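Local coordinates for hypothetical protein PH1109 (Pyrococcus horikoshii, PDB 2D59), which is of unknown function but belongs to the CoA-binding domain family, whose members share a Rossmann-like alpha/beta fold, at residues A[23-28]-A[48-53]; A[79-84]-A[100-105]; A[104-109]-A[126-131]. All coordinates share one frame; numbering follows the deposited sequence.

In the fold
The three contacts illustrate how a Rossmann-like domain is assembled from repeated beta-alpha-beta units, each joining two parallel strands through a helix. Contact 1 pairs strands 24-28 and 51-55 at one margin of the five-stranded sheet, and contact 3 pairs 104-107 with 126-129 at the other; their centres lie about 14 Å apart, on opposite sides of the chain's centre. Contact 2, between 80-83 and 104-107, stands between them, about 10 Å from contact 1 and 9 Å from contact 3, centre to centre. Strand 80-83 bonds to strand 24-28 through Ala-26, while Val-104 and Val-105 belong to contacts 2 and 3 alike. Asp-82 OD1 and Gln-108 NE2, 2.7 Å apart, tie contact 2 to contact 3.

Contact 1 of 3, residues A[23-28]-A[48-53]; sequences KKIALV and HGYDVY
Ile-25 and Val-52 sit side by side on neighbouring parallel strands, and the backbone around them is the close-knit part of the contact. Ile-25 N gives a hydrogen bond to Asp-51 O at 2.9 Å, and Tyr-53 N returns one to Ile-25 O at 2.8 Å, nearly straight at 176°. Leu-27 N reaches Tyr-53 O from above the carbonyl plane. Leu-27 CB lies 4.0 Å from Val-52 CG1, and Met-42 of helix 37-47 covers both residues, as expected of a beta-alpha-beta crossover.

The other face is more polar, and it reaches solvent at Lys-24 and Asp-51; the Tyr-53 ring is buried. Two successive turns (chi2 -66°, chi3 -71°) fold CD and CE of Lys-24 toward the neighbouring strand. Its NZ lies at the edge of the Tyr-53 ring and gives a hydrogen bond to OH at 2.7 Å. The same NZ makes a salt bridge to Asp-51 OD1 at 3.1 Å, meeting it on the anti side and tilted from the carboxylate plane.

At the strand entrance a water links Lys-23 NZ to His-48 O, while Lys-23 NZ and Tyr-50 OH both bond to Leu-19 O. Lys-24 thus joins a carboxylate to a phenol oxygen, and its positive charge would probably help hold Asp-51 ionised.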
ATOM      1  N   LYS A  23      10.289  -4.017  -0.015  1.00 24.45           N
ATOM      2  CA  LYS A  23       9.622  -5.177  -0.592  1.00 24.16           C
ATOM      3  C   LYS A  23       8.551  -5.751   0.332  1.00 22.44           C
ATOM      4  O   LYS A  23       7.800  -6.633  -0.075  1.00 22.15           O
ATOM      5  CB  LYS A  23      10.645  -6.274  -0.907  1.00 26.94           C
ATOM      6  CG  LYS A  23      11.741  -5.847  -1.868  1.00 29.08           C
ATOM      7  CD  LYS A  23      11.166  -5.407  -3.204  1.00 27.76           C
ATOM      8  CE  LYS A  23      12.267  -4.986  -4.164  1.00 29.76           C
ATOM      9  NZ  LYS A  23      11.725  -4.514  -5.472  1.00 27.37           N
ATOM     10  N   LYS A  24       8.492  -5.258   1.567  1.00 18.83           N
ATOM     11  CA  LYS A  24       7.513  -5.738   2.545  1.00 23.07           C
ATOM     12  C   LYS A  24       6.265  -4.863   2.475  1.00 21.24           C
ATOM     13  O   LYS A  24       6.232  -3.760   3.029  1.00 21.19           O
ATOM     14  CB  LYS A  24       8.107  -5.681   3.956  1.00 22.85           C
ATOM     15  CG  LYS A  24       9.500  -6.279   4.070  1.00 29.86           C
ATOM     16  CD  LYS A  24       9.506  -7.778   3.829  1.00 35.66           C
ATOM     17  CE  LYS A  24       8.856  -8.527   4.980  1.00 41.35           C
ATOM     18  NZ  LYS A  24       8.962  -9.999   4.796  1.00 37.97           N
ATOM     19  N   ILE A  25       5.235  -5.365   1.799  1.00 19.83           N
ATOM     20  CA  ILE A  25       3.998  -4.614   1.623  1.00 18.44           C
ATOM     21  C   ILE A  25       2.782  -5.162   2.355  1.00 21.21           C
ATOM     22  O   ILE A  25       2.474  -6.349   2.267  1.00 20.25           O
ATOM     23  CB  ILE A  25       3.581  -4.530   0.127  1.00 18.74           C
ATOM     24  CG1 ILE A  25       4.791  -4.248  -0.754  1.00 25.06           C
ATOM     25  CG2 ILE A  25       2.523  -3.443  -0.064  1.00 17.75           C
ATOM     26  CD1 ILE A  25       5.537  -5.492  -1.117  1.00 34.76           C
ATOM     27  N   ALA A  26       2.096  -4.279   3.071  1.00 21.12           N
ATOM     28  CA  ALA A  26       0.863  -4.632   3.753  1.00 20.07           C
ATOM     29  C   ALA A  26      -0.181  -4.025   2.819  1.00 21.90           C
ATOM     30  O   ALA A  26      -0.239  -2.804   2.652  1.00 22.35           O
ATOM     31  CB  ALA A  26       0.801  -3.979   5.126  1.00 23.23           C
ATOM     32  N   LEU A  27      -0.990  -4.869   2.189  1.00 18.02           N
ATOM     33  CA  LEU A  27      -1.988  -4.373   1.252  1.00 16.54           C
ATOM     34  C   LEU A  27      -3.369  -4.377   1.895  1.00 21.84           C
ATOM     35  O   LEU A  27      -4.015  -5.420   2.018  1.00 21.00           O
ATOM     36  CB  LEU A  27      -1.961  -5.227  -0.021  1.00 18.99           C
ATOM     37  CG  LEU A  27      -2.630  -4.646  -1.270  1.00 20.27           C
ATOM     38  CD1 LEU A  27      -1.825  -5.020  -2.516  1.00 19.94           C
ATOM     39  CD2 LEU A  27      -4.058  -5.153  -1.361  1.00 21.41           C
ATOM     40  N   VAL A  28      -3.802  -3.185   2.303  1.00 21.22           N
ATOM     41  CA  VAL A  28      -5.084  -2.981   2.969  1.00 20.37           C
ATOM     42  C   VAL A  28      -6.241  -2.882   1.986  1.00 23.31           C
ATOM     43  O   VAL A  28      -6.184  -2.135   1.007  1.00 22.38           O
ATOM     44  CB  VAL A  28      -5.042  -1.703   3.830  1.00 22.91           C
ATOM     45  CG1 VAL A  28      -6.346  -1.538   4.588  1.00 25.08           C
ATOM     46  CG2 VAL A  28      -3.861  -1.769   4.789  1.00 23.58           C
ATOM     47  N   HIS A  48       5.981  -9.970  -9.129  1.00 16.57           N
ATOM     48  CA  HIS A  48       7.218  -9.217  -9.268  1.00 19.64           C
ATOM     49  C   HIS A  48       8.127  -9.228  -8.041  1.00 20.39           C
ATOM     50  O   HIS A  48       8.860  -8.271  -7.772  1.00 22.60           O
ATOM     51  CB  HIS A  48       6.912  -7.793  -9.731  1.00 18.57           C
ATOM     52  CG  HIS A  48       6.563  -7.713 -11.185  1.00 20.21           C
ATOM     53  ND1 HIS A  48       5.314  -8.028 -11.674  1.00 24.00           N
ATOM     54  CD2 HIS A  48       7.333  -7.435 -12.265  1.00 24.22           C
ATOM     55  CE1 HIS A  48       5.330  -7.950 -12.995  1.00 25.86           C
ATOM     56  NE2 HIS A  48       6.541  -7.595 -13.376  1.00 23.39           N
ATOM     57  N   GLY A  49       8.060 -10.329  -7.295  1.00 22.13           N
ATOM     58  CA  GLY A  49       8.918 -10.522  -6.138  1.00 20.79           C
ATOM     59  C   GLY A  49       8.646  -9.855  -4.808  1.00 16.70           C
ATOM     60  O   GLY A  49       9.446  -9.998  -3.881  1.00 20.10           O
ATOM     61  N   TYR A  50       7.544  -9.128  -4.691  1.00 18.69           N
ATOM     62  CA  TYR A  50       7.233  -8.467  -3.433  1.00 17.65           C
ATOM     63  C   TYR A  50       6.665  -9.422  -2.386  1.00 20.28           C
ATOM     64  O   TYR A  50       6.028 -10.423  -2.720  1.00 17.69           O
ATOM     65  CB  TYR A  50       6.243  -7.324  -3.670  1.00 19.40           C
ATOM     66  CG  TYR A  50       6.849  -6.145  -4.399  1.00 16.65           C
ATOM     67  CD1 TYR A  50       6.964  -6.140  -5.789  1.00 18.01           C
ATOM     68  CD2 TYR A  50       7.340  -5.048  -3.693  1.00 22.14           C
ATOM     69  CE1 TYR A  50       7.555  -5.067  -6.456  1.00 18.12           C
ATOM     70  CE2 TYR A  50       7.931  -3.973  -4.349  1.00 18.38           C
ATOM     71  CZ  TYR A  50       8.036  -3.989  -5.725  1.00 18.66           C
ATOM     72  OH  TYR A  50       8.631  -2.927  -6.370  1.00 19.71           O
ATOM     73  N   ASP A  51       6.939  -9.122  -1.118  1.00 19.73           N
ATOM     74  CA  ASP A  51       6.409  -9.906   0.001  1.00 19.33           C
ATOM     75  C   ASP A  51       5.128  -9.158   0.348  1.00 17.96           C
ATOM     76  O   ASP A  51       5.175  -8.089   0.958  1.00 20.31           O
ATOM     77  CB  ASP A  51       7.365  -9.878   1.197  1.00 19.92           C
ATOM     78  CG  ASP A  51       8.545 -10.822   1.034  1.00 25.51           C
ATOM     79  OD1 ASP A  51       9.495 -10.734   1.843  1.00 26.42           O
ATOM     80  OD2 ASP A  51       8.523 -11.660   0.112  1.00 21.02           O
ATOM     81  N   VAL A  52       3.987  -9.710  -0.051  1.00 17.80           N
ATOM     82  CA  VAL A  52       2.711  -9.050   0.184  1.00 18.93           C
ATOM     83  C   VAL A  52       1.863  -9.726   1.253  1.00 20.20           C
ATOM     84  O   VAL A  52       1.542 -10.910   1.153  1.00 19.44           O
ATOM     85  CB  VAL A  52       1.889  -8.970  -1.126  1.00 17.90           C
ATOM     86  CG1 VAL A  52       0.662  -8.092  -0.926  1.00 19.20           C
ATOM     87  CG2 VAL A  52       2.758  -8.417  -2.253  1.00 20.20           C
ATOM     88  N   TYR A  53       1.509  -8.948   2.269  1.00 17.28           N
ATOM     89  CA  TYR A  53       0.692  -9.411   3.382  1.00 20.07           C
ATOM     90  C   TYR A  53      -0.640  -8.675   3.305  1.00 19.69           C
ATOM     91  O   TYR A  53      -0.752  -7.521   3.720  1.00 20.17           O
ATOM     92  CB  TYR A  53       1.422  -9.102   4.692  1.00 21.36           C
ATOM     93  CG  TYR A  53       2.812  -9.699   4.729  1.00 20.00           C
ATOM     94  CD1 TYR A  53       3.012 -11.035   5.076  1.00 22.59           C
ATOM     95  CD2 TYR A  53       3.922  -8.948   4.342  1.00 22.64           C
ATOM     96  CE1 TYR A  53       4.278 -11.606   5.032  1.00 24.42           C
ATOM     97  CE2 TYR A  53       5.194  -9.507   4.295  1.00 21.57           C
ATOM     98  CZ  TYR A  53       5.368 -10.837   4.638  1.00 25.65           C
ATOM     99  OH  TYR A  53       6.623 -11.391   4.585  1.00 26.21           O
TER
HETATM  100  O   HOH W   1      10.603  -6.701  -6.433  1.00 31.43           O

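Contact 2 of 3, residues A[79-84]-A[100-105]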
ATOM      1  N   GLU A  79       7.005  -2.455   5.561  1.00 27.30           N
ATOM      2  CA  GLU A  79       7.648  -1.204   5.184  1.00 21.38           C
ATOM      3  C   GLU A  79       6.673  -0.266   4.481  1.00 26.10           C
ATOM      4  O   GLU A  79       6.673   0.940   4.730  1.00 25.48           O
ATOM      5  CB  GLU A  79       8.848  -1.495   4.286  1.00 23.65           C
ATOM      6  CG  GLU A  79       9.833  -2.480   4.915  1.00 25.69           C
ATOM      7  CD  GLU A  79      10.876  -2.986   3.939  1.00 27.00           C
ATOM      8  OE1 GLU A  79      10.497  -3.443   2.841  1.00 25.21           O
ATOM      9  OE2 GLU A  79      12.077  -2.941   4.274  1.00 31.28           O
ATOM     10  N   VAL A  80       5.836  -0.827   3.612  1.00 23.72           N
ATOM     11  CA  VAL A  80       4.859  -0.035   2.873  1.00 19.21           C
ATOM     12  C   VAL A  80       3.423  -0.477   3.140  1.00 23.81           C
ATOM     13  O   VAL A  80       3.095  -1.662   3.054  1.00 22.56           O
ATOM     14  CB  VAL A  80       5.097  -0.119   1.339  1.00 19.76           C
ATOM     15  CG1 VAL A  80       4.077   0.750   0.604  1.00 18.76           C
ATOM     16  CG2 VAL A  80       6.514   0.315   0.996  1.00 19.86           C
ATOM     17  N   VAL A  81       2.571   0.483   3.477  1.00 19.65           N
ATOM     18  CA  VAL A  81       1.165   0.195   3.705  1.00 18.36           C
ATOM     19  C   VAL A  81       0.423   0.753   2.493  1.00 19.37           C
ATOM     20  O   VAL A  81       0.250   1.967   2.346  1.00 21.22           O
ATOM     21  CB  VAL A  81       0.648   0.855   4.996  1.00 21.25           C
ATOM     22  CG1 VAL A  81      -0.837   0.561   5.168  1.00 25.52           C
ATOM     23  CG2 VAL A  81       1.422   0.318   6.193  1.00 30.57           C
ATOM     24  N   ASP A  82       0.002  -0.158   1.623  1.00 19.70           N
ATOM     25  CA  ASP A  82      -0.685   0.162   0.376  1.00 18.93           C
ATOM     26  C   ASP A  82      -2.195   0.160   0.602  1.00 19.18           C
ATOM     27  O   ASP A  82      -2.802  -0.899   0.756  1.00 19.34           O
ATOM     28  CB  ASP A  82      -0.275  -0.885  -0.660  1.00 18.48           C
ATOM     29  CG  ASP A  82      -0.654  -0.507  -2.066  1.00 16.28           C
ATOM     30  OD1 ASP A  82      -0.799   0.699  -2.348  1.00 18.93           O
ATOM     31  OD2 ASP A  82      -0.781  -1.433  -2.895  1.00 19.06           O
ATOM     32  N   LEU A  83      -2.794   1.349   0.603  1.00 17.55           N
ATOM     33  CA  LEU A  83      -4.226   1.501   0.871  1.00 17.71           C
ATOM     34  C   LEU A  83      -5.198   1.488  -0.304  1.00 16.73           C
ATOM     35  O   LEU A  83      -5.069   2.264  -1.247  1.00 18.15           O
ATOM     36  CB  LEU A  83      -4.460   2.792   1.659  1.00 18.25           C
ATOM     37  CG  LEU A  83      -3.699   2.994   2.970  1.00 21.68           C
ATOM     38  CD1 LEU A  83      -3.820   4.451   3.388  1.00 25.23           C
ATOM     39  CD2 LEU A  83      -4.241   2.066   4.049  1.00 22.40           C
ATOM     40  N   PHE A  84      -6.206   0.625  -0.211  1.00 21.02           N
ATOM     41  CA  PHE A  84      -7.235   0.523  -1.237  1.00 23.62           C
ATOM     42  C   PHE A  84      -8.616   0.860  -0.674  1.00 29.04           C
ATOM     43  O   PHE A  84      -9.624   0.736  -1.371  1.00 36.25           O
ATOM     44  CB  PHE A  84      -7.244  -0.887  -1.836  1.00 20.91           C
ATOM     45  CG  PHE A  84      -6.123  -1.139  -2.804  1.00 18.93           C
ATOM     46  CD1 PHE A  84      -6.261  -0.802  -4.148  1.00 18.83           C
ATOM     47  CD2 PHE A  84      -4.922  -1.692  -2.369  1.00 19.48           C
ATOM     48  CE1 PHE A  84      -5.213  -1.013  -5.049  1.00 16.04           C
ATOM     49  CE2 PHE A  84      -3.870  -1.905  -3.259  1.00 21.09           C
ATOM     50  CZ  PHE A  84      -4.017  -1.566  -4.600  1.00 15.77           C
ATOM     51  N   LYS A 100       2.904  -0.011  13.673  1.00 40.07           N
ATOM     52  CA  LYS A 100       3.670  -1.092  13.059  1.00 36.48           C
ATOM     53  C   LYS A 100       5.083  -0.641  12.701  1.00 37.47           C
ATOM     54  O   LYS A 100       5.973  -1.466  12.499  1.00 38.69           O
ATOM     55  CB  LYS A 100       2.946  -1.586  11.801  1.00 37.92           C
ATOM     56  CG  LYS A 100       3.614  -2.754  11.092  1.00 35.84           C
ATOM     57  CD  LYS A 100       3.641  -4.000  11.963  1.00 38.28           C
ATOM     58  CE  LYS A 100       4.282  -5.168  11.226  1.00 35.89           C
ATOM     59  NZ  LYS A 100       4.327  -6.400  12.058  1.00 29.50           N
ATOM     60  N   GLY A 101       5.282   0.671  12.622  1.00 35.30           N
ATOM     61  CA  GLY A 101       6.592   1.199  12.289  1.00 32.30           C
ATOM     62  C   GLY A 101       6.879   1.194  10.799  1.00 33.65           C
ATOM     63  O   GLY A 101       8.034   1.096  10.379  1.00 32.24           O
ATOM     64  N   ALA A 102       5.826   1.298   9.995  1.00 31.23           N
ATOM     65  CA  ALA A 102       5.974   1.310   8.543  1.00 30.89           C
ATOM     66  C   ALA A 102       6.835   2.498   8.129  1.00 30.57           C
ATOM     67  O   ALA A 102       7.006   3.442   8.897  1.00 30.67           O
ATOM     68  CB  ALA A 102       4.605   1.392   7.880  1.00 33.07           C
ATOM     69  N   LYS A 103       7.371   2.444   6.917  1.00 27.61           N
ATOM     70  CA  LYS A 103       8.221   3.513   6.401  1.00 26.91           C
ATOM     71  C   LYS A 103       7.487   4.369   5.378  1.00 26.54           C
ATOM     72  O   LYS A 103       7.815   5.542   5.187  1.00 24.51           O
ATOM     73  CB  LYS A 103       9.465   2.922   5.735  1.00 29.70           C
ATOM     74  CG  LYS A 103      10.362   2.109   6.651  1.00 30.84           C
ATOM     75  CD  LYS A 103      11.060   2.992   7.669  1.00 35.97           C
ATOM     76  CE  LYS A 103      12.051   2.189   8.496  1.00 39.00           C
ATOM     77  NZ  LYS A 103      12.753   3.033   9.500  1.00 45.92           N
ATOM     78  N   VAL A 104       6.493   3.775   4.725  1.00 22.44           N
ATOM     79  CA  VAL A 104       5.736   4.473   3.691  1.00 22.01           C
ATOM     80  C   VAL A 104       4.242   4.175   3.742  1.00 23.38           C
ATOM     81  O   VAL A 104       3.832   3.047   4.010  1.00 23.24           O
ATOM     82  CB  VAL A 104       6.244   4.062   2.282  1.00 21.52           C
ATOM     83  CG1 VAL A 104       5.419   4.744   1.198  1.00 20.82           C
ATOM     84  CG2 VAL A 104       7.715   4.411   2.134  1.00 25.55           C
ATOM     85  N   VAL A 105       3.437   5.204   3.504  1.00 23.63           N
ATOM     86  CA  VAL A 105       1.992   5.046   3.439  1.00 21.58           C
ATOM     87  C   VAL A 105       1.697   5.376   1.982  1.00 19.18           C
ATOM     88  O   VAL A 105       2.047   6.452   1.498  1.00 19.66           O
ATOM     89  CB  VAL A 105       1.243   6.037   4.353  1.00 23.66           C
ATOM     90  CG1 VAL A 105      -0.264   5.831   4.211  1.00 23.13           C
ATOM     91  CG2 VAL A 105       1.661   5.825   5.797  1.00 31.71           C
TER
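Val-81 and Ala-102 meet through small methyl surfaces: the CG2 branch of Val-81, set anti to its own carbonyl carbon, is the bump that fits over the short side chain of Ala-102, touching CB at 3.8 Å. Further along this face Leu-83 slants across Val-105, its CD1 branch meeting the CG1 branch of the valine at 3.9 Å. On the reverse face Val-80 and Val-104 lie alongside each other and point the same way, and the CG2 branch of Val-80 rests against the shoulder of Val-104 formed by CB, 4.0 Å away.

Where the strands begin to pair, Val-104 N at 2.8 Å and Lys-103 N at 2.7 Å both bond to Glu-79 O, so one carbonyl is gripped twice. Val-81 N then bonds to Val-104 O, continuing the parallel ladder.

Gly-101, with positive phi, closes helix 87-100 in a Schellman motif and leads into strand 104-107. That helix covers the Val-81 and Leu-83 face, with Ala-97 against both Val-81 and Ala-102 and Tyr-93 against Leu-83. Trp-106 lies beside Val-80 on the other face, while strand 24-28 flanks the far edge of 80-83.

Contact 3 of 3, residues A[104-109]-A[126-131]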
ATOM      1  N   VAL A 104       6.493   3.775   4.725  1.00 22.44           N
ATOM      2  CA  VAL A 104       5.736   4.473   3.691  1.00 22.01           C
ATOM      3  C   VAL A 104       4.242   4.175   3.742  1.00 23.38           C
ATOM      4  O   VAL A 104       3.832   3.047   4.010  1.00 23.24           O
ATOM      5  CB  VAL A 104       6.244   4.062   2.282  1.00 21.52           C
ATOM      6  CG1 VAL A 104       5.419   4.744   1.198  1.00 20.82           C
ATOM      7  CG2 VAL A 104       7.715   4.411   2.134  1.00 25.55           C
ATOM      8  N   VAL A 105       3.437   5.204   3.504  1.00 23.63           N
ATOM      9  CA  VAL A 105       1.992   5.046   3.439  1.00 21.58           C
ATOM     10  C   VAL A 105       1.697   5.376   1.982  1.00 19.18           C
ATOM     11  O   VAL A 105       2.047   6.452   1.498  1.00 19.66           O
ATOM     12  CB  VAL A 105       1.243   6.037   4.353  1.00 23.66           C
ATOM     13  CG1 VAL A 105      -0.264   5.831   4.211  1.00 23.13           C
ATOM     14  CG2 VAL A 105       1.661   5.825   5.797  1.00 31.71           C
ATOM     15  N   TRP A 106       1.077   4.439   1.281  1.00 18.47           N
ATOM     16  CA  TRP A 106       0.774   4.630  -0.126  1.00 17.00           C
ATOM     17  C   TRP A 106      -0.730   4.686  -0.368  1.00 16.21           C
ATOM     18  O   TRP A 106      -1.421   3.678  -0.245  1.00 18.68           O
ATOM     19  CB  TRP A 106       1.399   3.488  -0.934  1.00 17.02           C
ATOM     20  CG  TRP A 106       1.344   3.671  -2.422  1.00 17.55           C
ATOM     21  CD1 TRP A 106       0.227   3.874  -3.183  1.00 18.20           C
ATOM     22  CD2 TRP A 106       2.450   3.638  -3.335  1.00 15.10           C
ATOM     23  NE1 TRP A 106       0.568   3.966  -4.509  1.00 16.78           N
ATOM     24  CE2 TRP A 106       1.924   3.821  -4.633  1.00 15.78           C
ATOM     25  CE3 TRP A 106       3.833   3.461  -3.184  1.00 15.93           C
ATOM     26  CZ2 TRP A 106       2.733   3.844  -5.775  1.00 17.28           C
ATOM     27  CZ3 TRP A 106       4.638   3.481  -4.322  1.00 18.03           C
ATOM     28  CH2 TRP A 106       4.083   3.670  -5.600  1.00 17.12           C
ATOM     29  N   PHE A 107      -1.227   5.874  -0.707  1.00 17.01           N
ATOM     30  CA  PHE A 107      -2.645   6.076  -0.988  1.00 17.71           C
ATOM     31  C   PHE A 107      -2.925   5.798  -2.462  1.00 20.48           C
ATOM     32  O   PHE A 107      -2.472   6.535  -3.338  1.00 18.10           O
ATOM     33  CB  PHE A 107      -3.047   7.519  -0.666  1.00 17.94           C
ATOM     34  CG  PHE A 107      -3.083   7.836   0.807  1.00 16.72           C
ATOM     35  CD1 PHE A 107      -4.248   7.644   1.548  1.00 18.20           C
ATOM     36  CD2 PHE A 107      -1.957   8.341   1.448  1.00 19.37           C
ATOM     37  CE1 PHE A 107      -4.288   7.958   2.908  1.00 17.65           C
ATOM     38  CE2 PHE A 107      -1.988   8.657   2.809  1.00 19.49           C
ATOM     39  CZ  PHE A 107      -3.157   8.465   3.537  1.00 20.98           C
ATOM     40  N   GLN A 108      -3.664   4.730  -2.736  1.00 16.13           N
ATOM     41  CA  GLN A 108      -4.013   4.389  -4.108  1.00 18.07           C
ATOM     42  C   GLN A 108      -5.072   5.390  -4.581  1.00 17.70           C
ATOM     43  O   GLN A 108      -5.546   6.218  -3.802  1.00 20.29           O
ATOM     44  CB  GLN A 108      -4.564   2.961  -4.171  1.00 15.95           C
ATOM     45  CG  GLN A 108      -3.543   1.862  -3.882  1.00 15.99           C
ATOM     46  CD  GLN A 108      -2.743   1.453  -5.105  1.00 17.73           C
ATOM     47  OE1 GLN A 108      -3.279   1.369  -6.212  1.00 22.54           O
ATOM     48  NE2 GLN A 108      -1.463   1.167  -4.906  1.00 13.56           N
ATOM     49  N   TYR A 109      -5.442   5.315  -5.852  1.00 19.62           N
ATOM     50  CA  TYR A 109      -6.432   6.228  -6.409  1.00 21.49           C
ATOM     51  C   TYR A 109      -7.733   6.297  -5.607  1.00 23.28           C
ATOM     52  O   TYR A 109      -8.270   5.276  -5.175  1.00 24.42           O
ATOM     53  CB  TYR A 109      -6.742   5.841  -7.859  1.00 24.52           C
ATOM     54  CG  TYR A 109      -5.558   5.979  -8.793  1.00 25.05           C
ATOM     55  CD1 TYR A 109      -4.867   7.185  -8.894  1.00 30.52           C
ATOM     56  CD2 TYR A 109      -5.133   4.908  -9.584  1.00 29.36           C
ATOM     57  CE1 TYR A 109      -3.785   7.326  -9.757  1.00 30.31           C
ATOM     58  CE2 TYR A 109      -4.048   5.040 -10.453  1.00 30.39           C
ATOM     59  CZ  TYR A 109      -3.382   6.254 -10.533  1.00 33.26           C
ATOM     60  OH  TYR A 109      -2.319   6.406 -11.398  1.00 37.98           O
ATOM     61  N   ILE A 126       6.792   8.367   5.044  1.00 25.71           N
ATOM     62  CA  ILE A 126       6.890   8.928   3.706  1.00 24.71           C
ATOM     63  C   ILE A 126       5.511   8.748   3.085  1.00 23.19           C
ATOM     64  O   ILE A 126       4.880   7.712   3.277  1.00 21.49           O
ATOM     65  CB  ILE A 126       7.913   8.165   2.863  1.00 26.69           C
ATOM     66  CG1 ILE A 126       9.293   8.263   3.515  1.00 29.76           C
ATOM     67  CG2 ILE A 126       7.951   8.730   1.456  1.00 26.12           C
ATOM     68  CD1 ILE A 126      10.342   7.412   2.836  1.00 31.41           C
ATOM     69  N   ILE A 127       5.047   9.749   2.343  1.00 22.10           N
ATOM     70  CA  ILE A 127       3.724   9.681   1.737  1.00 22.23           C
ATOM     71  C   ILE A 127       3.718   9.641   0.213  1.00 22.36           C
ATOM     72  O   ILE A 127       4.287  10.509  -0.454  1.00 22.28           O
ATOM     73  CB  ILE A 127       2.863  10.876   2.200  1.00 23.56           C
ATOM     74  CG1 ILE A 127       2.794  10.889   3.728  1.00 28.70           C
ATOM     75  CG2 ILE A 127       1.451  10.785   1.612  1.00 21.46           C
ATOM     76  CD1 ILE A 127       2.169  12.132   4.301  1.00 36.24           C
ATOM     77  N   VAL A 128       3.088   8.607  -0.333  1.00 21.85           N
ATOM     78  CA  VAL A 128       2.929   8.480  -1.774  1.00 19.59           C
ATOM     79  C   VAL A 128       1.418   8.590  -1.897  1.00 21.85           C
ATOM     80  O   VAL A 128       0.685   7.928  -1.159  1.00 17.12           O
ATOM     81  CB  VAL A 128       3.413   7.111  -2.303  1.00 17.24           C
ATOM     82  CG1 VAL A 128       3.140   7.009  -3.800  1.00 17.20           C
ATOM     83  CG2 VAL A 128       4.904   6.949  -2.028  1.00 18.10           C
ATOM     84  N   ALA A 129       0.939   9.442  -2.794  1.00 22.03           N
ATOM     85  CA  ALA A 129      -0.501   9.616  -2.906  1.00 20.07           C
ATOM     86  C   ALA A 129      -1.037   9.804  -4.312  1.00 21.79           C
ATOM     87  O   ALA A 129      -0.465  10.528  -5.139  1.00 20.83           O
ATOM     88  CB  ALA A 129      -0.944  10.775  -2.021  1.00 21.33           C
ATOM     89  N   ASN A 130      -2.165   9.147  -4.554  1.00 18.27           N
ATOM     90  CA  ASN A 130      -2.852   9.173  -5.833  1.00 19.79           C
ATOM     91  C   ASN A 130      -1.988   8.617  -6.958  1.00 18.31           C
ATOM     92  O   ASN A 130      -1.823   9.234  -8.010  1.00 18.49           O
ATOM     93  CB  ASN A 130      -3.326  10.587  -6.165  1.00 23.40           C
ATOM     94  CG  ASN A 130      -4.597  10.582  -6.985  1.00 28.88           C
ATOM     95  OD1 ASN A 130      -5.545   9.865  -6.659  1.00 30.06           O
ATOM     96  ND2 ASN A 130      -4.631  11.379  -8.047  1.00 30.96           N
ATOM     97  N   ARG A 131      -1.425   7.442  -6.694  1.00 15.16           N
ATOM     98  CA  ARG A 131      -0.603   6.703  -7.641  1.00 15.33           C
ATOM     99  C   ARG A 131      -0.957   5.244  -7.375  1.00 15.90           C
ATOM    100  O   ARG A 131      -1.523   4.922  -6.331  1.00 18.07           O
ATOM    101  CB  ARG A 131       0.898   6.884  -7.369  1.00 16.59           C
ATOM    102  CG  ARG A 131       1.426   8.305  -7.391  1.00 18.54           C
ATOM    103  CD  ARG A 131       2.949   8.248  -7.316  1.00 17.74           C
ATOM    104  NE  ARG A 131       3.568   9.536  -7.018  1.00 21.60           N
ATOM    105  CZ  ARG A 131       4.337  10.212  -7.866  1.00 20.46           C
ATOM    106  NH1 ARG A 131       4.579   9.730  -9.078  1.00 24.75           N
ATOM    107  NH2 ARG A 131       4.875  11.366  -7.496  1.00 23.39           N
TER
HETATM  108  O   HOH W   2      -5.974   9.326  -3.604  1.00 35.08           O
HETATM  109  O   HOH W   3      -0.721   9.331 -10.506  1.00 30.19           O
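Trp-106 and Val-128 make the main apolar contact: the valine CG1 methyl lies over the indole's six-membered ring, 3.4 Å from its centroid and 11° off the normal, a CH-pi interaction. Register puts both residues on one face, where Trp-106 CG stands anti to the backbone N (chi1 -171°) and the ring lies across Val-128. Beside it, Val-128 CG2 meets Val-104 CG1 at 3.9 Å. On the reverse face Phe-107 turns a ring edge to Ile-127 CG2. The Tyr-109 ring and Asn-130 amide cross at about a right angle, Asn-130 CG at the ring edge and Arg-131 C over one face.

Backbone bonds such as Val-128 N to Val-105 O, 3.0 Å, form a parallel ladder. This closes the beta-alpha-beta unit whose helix, 114-122, covers the Phe-107 and Ile-127 face in this Rossmann-like fold; helix 133-141 packs on Trp-106 through Met-133.

Among polar side-chain bonds, Trp-106 NE1 reaches Arg-131 O at 2.9 Å, the oxygen in the indole plane but the donor above the carbonyl plane. A water joins Gln-108 O to Asn-130 OD1, and Asn-130 ND2 bonds to Arg-5 O. The Arg-131 guanidinium turns to Asp-8 and Glu-136, in two salt bridges.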